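Local coordinates for putative DsbA oxidoreductase SCO1869 (Streptomyces coelicolor A3, PDB 3GL5), which is a thioredoxin-fold protein of the DsbA family, FrnE-like, and probably acts as a thiol-disulphide oxidoreductase, at the interface of chains A and B. Coordinates in Å, arbitrary orientation; residue numbers count along the deposited sequence, not the author numbering. Chains: chain A/B, Putative DsbA oxidoreductase SCO1869.

The interface of chains A and B. Residues chain A 13-15, 45, 182-185, 196-198; chain B 226-230, 234.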
loop_
_atom_site.group_PDB
_atom_site.type_symbol
_atom_site.label_atom_id
_atom_site.label_comp_id
_atom_site.label_asym_id
_atom_site.label_seq_id
_atom_site.Cartn_x
_atom_site.Cartn_y
_atom_site.Cartn_z
ATOM N N CYS A 13 -3.514 5.599 22.488
ATOM C CA CYS A 13 -4.914 5.194 22.455
ATOM C C CYS A 13 -4.971 3.743 22.974
ATOM O O CYS A 13 -4.616 2.820 22.256
ATOM C CB CYS A 13 -5.391 5.319 21.020
ATOM S SG CYS A 13 -6.887 4.525 20.568
ATOM N N PRO A 14 -5.355 3.552 24.238
ATOM C CA PRO A 14 -5.353 2.194 24.827
ATOM C C PRO A 14 -6.220 1.209 24.051
ATOM O O PRO A 14 -5.819 0.076 23.910
ATOM C CB PRO A 14 -5.919 2.401 26.244
ATOM C CG PRO A 14 -5.786 3.863 26.545
ATOM C CD PRO A 14 -5.683 4.613 25.222
ATOM N N TRP A 15 -7.393 1.629 23.562
ATOM C CA TRP A 15 -8.274 0.788 22.732
ATOM C C TRP A 15 -7.756 0.464 21.345
ATOM O O TRP A 15 -8.237 -0.475 20.736
ATOM C CB TRP A 15 -9.658 1.433 22.580
ATOM C CG TRP A 15 -10.390 1.470 23.929
ATOM C CD1 TRP A 15 -10.716 2.575 24.689
ATOM C CD2 TRP A 15 -10.798 0.333 24.676
ATOM N NE1 TRP A 15 -11.329 2.173 25.871
ATOM C CE2 TRP A 15 -11.389 0.801 25.878
ATOM C CE3 TRP A 15 -10.741 -1.044 24.433
ATOM C CZ2 TRP A 15 -11.933 -0.068 26.835
ATOM C CZ3 TRP A 15 -11.269 -1.920 25.403
ATOM C CH2 TRP A 15 -11.858 -1.418 26.584
ATOM N N LEU A 45 -5.100 11.573 17.934
ATOM C CA LEU A 45 -6.177 12.046 18.797
ATOM C C LEU A 45 -5.972 13.522 19.184
ATOM O O LEU A 45 -6.943 14.251 19.335
ATOM C CB LEU A 45 -6.275 11.167 20.039
ATOM C CG LEU A 45 -6.941 9.814 19.783
ATOM C CD1 LEU A 45 -6.538 8.852 20.889
ATOM C CD2 LEU A 45 -8.484 9.952 19.674
ATOM N N THR A 182 -14.173 9.890 13.682
ATOM C CA THR A 182 -13.731 10.946 14.596
ATOM C C THR A 182 -13.046 10.377 15.837
ATOM O O THR A 182 -12.770 11.089 16.806
ATOM C CB THR A 182 -14.905 11.814 15.084
ATOM O OG1 THR A 182 -15.792 11.008 15.868
ATOM C CG2 THR A 182 -15.673 12.461 13.918
ATOM N N GLY A 183 -12.810 9.077 15.819
ATOM C CA GLY A 183 -12.247 8.373 16.950
ATOM C C GLY A 183 -11.636 7.066 16.452
ATOM O O GLY A 183 -12.013 6.550 15.403
ATOM N N VAL A 184 -10.676 6.546 17.201
ATOM C CA VAL A 184 -9.963 5.315 16.821
ATOM C C VAL A 184 -10.050 4.258 17.951
ATOM O O VAL A 184 -10.321 4.618 19.101
ATOM C CB VAL A 184 -8.491 5.631 16.474
ATOM C CG1 VAL A 184 -8.418 6.275 15.107
ATOM C CG2 VAL A 184 -7.847 6.525 17.540
ATOM N N PRO A 185 -9.811 2.966 17.629
ATOM C CA PRO A 185 -9.410 2.435 16.316
ATOM C C PRO A 185 -10.591 2.438 15.339
ATOM O O PRO A 185 -11.764 2.391 15.765
ATOM C CB PRO A 185 -8.950 1.002 16.656
ATOM C CG PRO A 185 -9.869 0.626 17.809
ATOM C CD PRO A 185 -10.032 1.874 18.608
ATOM N N SER A 196 -15.818 0.599 14.178
ATOM C CA SER A 196 -15.243 1.533 15.107
ATOM C C SER A 196 -15.123 0.961 16.514
ATOM O O SER A 196 -16.016 0.265 16.996
ATOM C CB SER A 196 -16.078 2.811 15.119
ATOM O OG SER A 196 -15.883 3.484 16.342
ATOM N N GLY A 197 -14.019 1.273 17.177
ATOM C CA GLY A 197 -13.763 0.780 18.525
ATOM C C GLY A 197 -13.175 -0.623 18.618
ATOM O O GLY A 197 -13.134 -1.381 17.622
ATOM N N ALA A 198 -12.700 -0.951 19.822
ATOM C CA ALA A 198 -12.165 -2.283 20.150
ATOM C C ALA A 198 -13.292 -3.309 20.375
ATOM O O ALA A 198 -13.578 -3.755 21.488
ATOM C CB ALA A 198 -11.231 -2.222 21.358
ATOM N N ALA B 226 -16.571 -1.832 20.493
ATOM C CA ALA B 226 -17.351 -0.595 20.638
ATOM C C ALA B 226 -16.509 0.520 21.251
ATOM O O ALA B 226 -16.543 1.663 20.767
ATOM C CB ALA B 226 -18.659 -0.830 21.446
ATOM N N GLU B 227 -15.738 0.173 22.285
ATOM C CA GLU B 227 -14.854 1.113 22.986
ATOM C C GLU B 227 -13.819 1.774 22.073
ATOM O O GLU B 227 -13.097 1.096 21.352
ATOM C CB GLU B 227 -14.149 0.412 24.142
ATOM C CG GLU B 227 -15.021 0.212 25.367
ATOM C CD GLU B 227 -15.690 -1.153 25.425
ATOM O OE1 GLU B 227 -15.951 -1.782 24.363
ATOM O OE2 GLU B 227 -15.955 -1.601 26.563
ATOM N N ALA B 228 -13.762 3.101 22.129
ATOM C CA ALA B 228 -12.941 3.903 21.224
ATOM C C ALA B 228 -12.352 5.095 21.972
ATOM O O ALA B 228 -12.776 5.399 23.083
ATOM C CB ALA B 228 -13.791 4.385 20.045
ATOM N N CYS B 229 -11.367 5.752 21.360
ATOM C CA CYS B 229 -10.886 7.059 21.800
ATOM C C CYS B 229 -11.283 8.141 20.793
ATOM O O CYS B 229 -11.110 7.986 19.592
ATOM C CB CYS B 229 -9.379 7.034 22.042
ATOM S SG CYS B 229 -8.867 5.781 23.290
ATOM N N GLY B 230 -11.840 9.230 21.308
ATOM C CA GLY B 230 -12.492 10.224 20.469
ATOM C C GLY B 230 -12.237 11.621 20.980
ATOM O O GLY B 230 -11.428 11.791 21.884
ATOM N N CYS B 234 -11.399 8.453 25.970
ATOM C CA CYS B 234 -11.617 6.999 25.756
ATOM C C CYS B 234 -12.727 6.406 26.617
ATOM O O CYS B 234 -12.999 6.903 27.710
ATOM C CB CYS B 234 -10.324 6.199 26.011
ATOM S SG CYS B 234 -8.850 6.789 25.100
HETATM O O HOH W 1 -15.762 -4.160 23.029
#
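One face of the A:Trp15 indole carries the aliphatic part of B:Glu227: CB stands 3.2 Å above the ring plane, centred on the indole, a CH-pi contact shared by both rings. CG of B:Glu227 continues over the six-membered ring, 3.4 Å from CZ2 of A:Trp15, and the chain, kinked at its second torsion (chi2 95°), leaves its carboxylate plane 34° from the indole. CD1 of the five-membered ring of A:Trp15 meets CB of B:Cys234 at 3.9 Å. An alanine here removes the indole face and would probably leave the B:Glu227 chain less well fixed and B:Cys234 CB without this neighbour. A water connects carboxylate OE1 of B:Glu227 with the carbonyl of A:Ala198.

Backbone pairing holds the chain B segment against chain A. A:Val184 and B:Cys229 form an antiparallel bridge: B:Cys229 N points at A:Val184 O (2.7 Å) in a nearly straight bond (175° at the hydrogen), almost in line with the carbonyl bond, and A:Val184 N returns to B:Cys229 O in the carbonyl plane. Further along, A:Ala198 N donates to B:Glu227 O at 2.6 Å. The chain B residues 226-229 and 234 are poorly ordered, so side-chain detail is less certain.

SG of B:Cys229, anti to its carbonyl carbon, is disulphide-bonded to B:Cys234 and lies 3.6 Å from SG of A:Cys13, a nonbonded approach. CD1 of A:Leu45 flanks B:Cys229 CB, and CD of A:Pro14 faces both disulphide sulphurs.

A:Cys13, just ahead of helix 14-28, opens the CPWC (CXXC) motif, and the helix end would probably polarise its sulphur; A:Pro185 follows the cis peptide typical of thioredoxin folds. The C-terminal tail of chain B thus lies along the active-site surface of chain A, in a two-fold symmetric pairing in the deposited assembly; the structure alone does not show whether it is the dimer in solution.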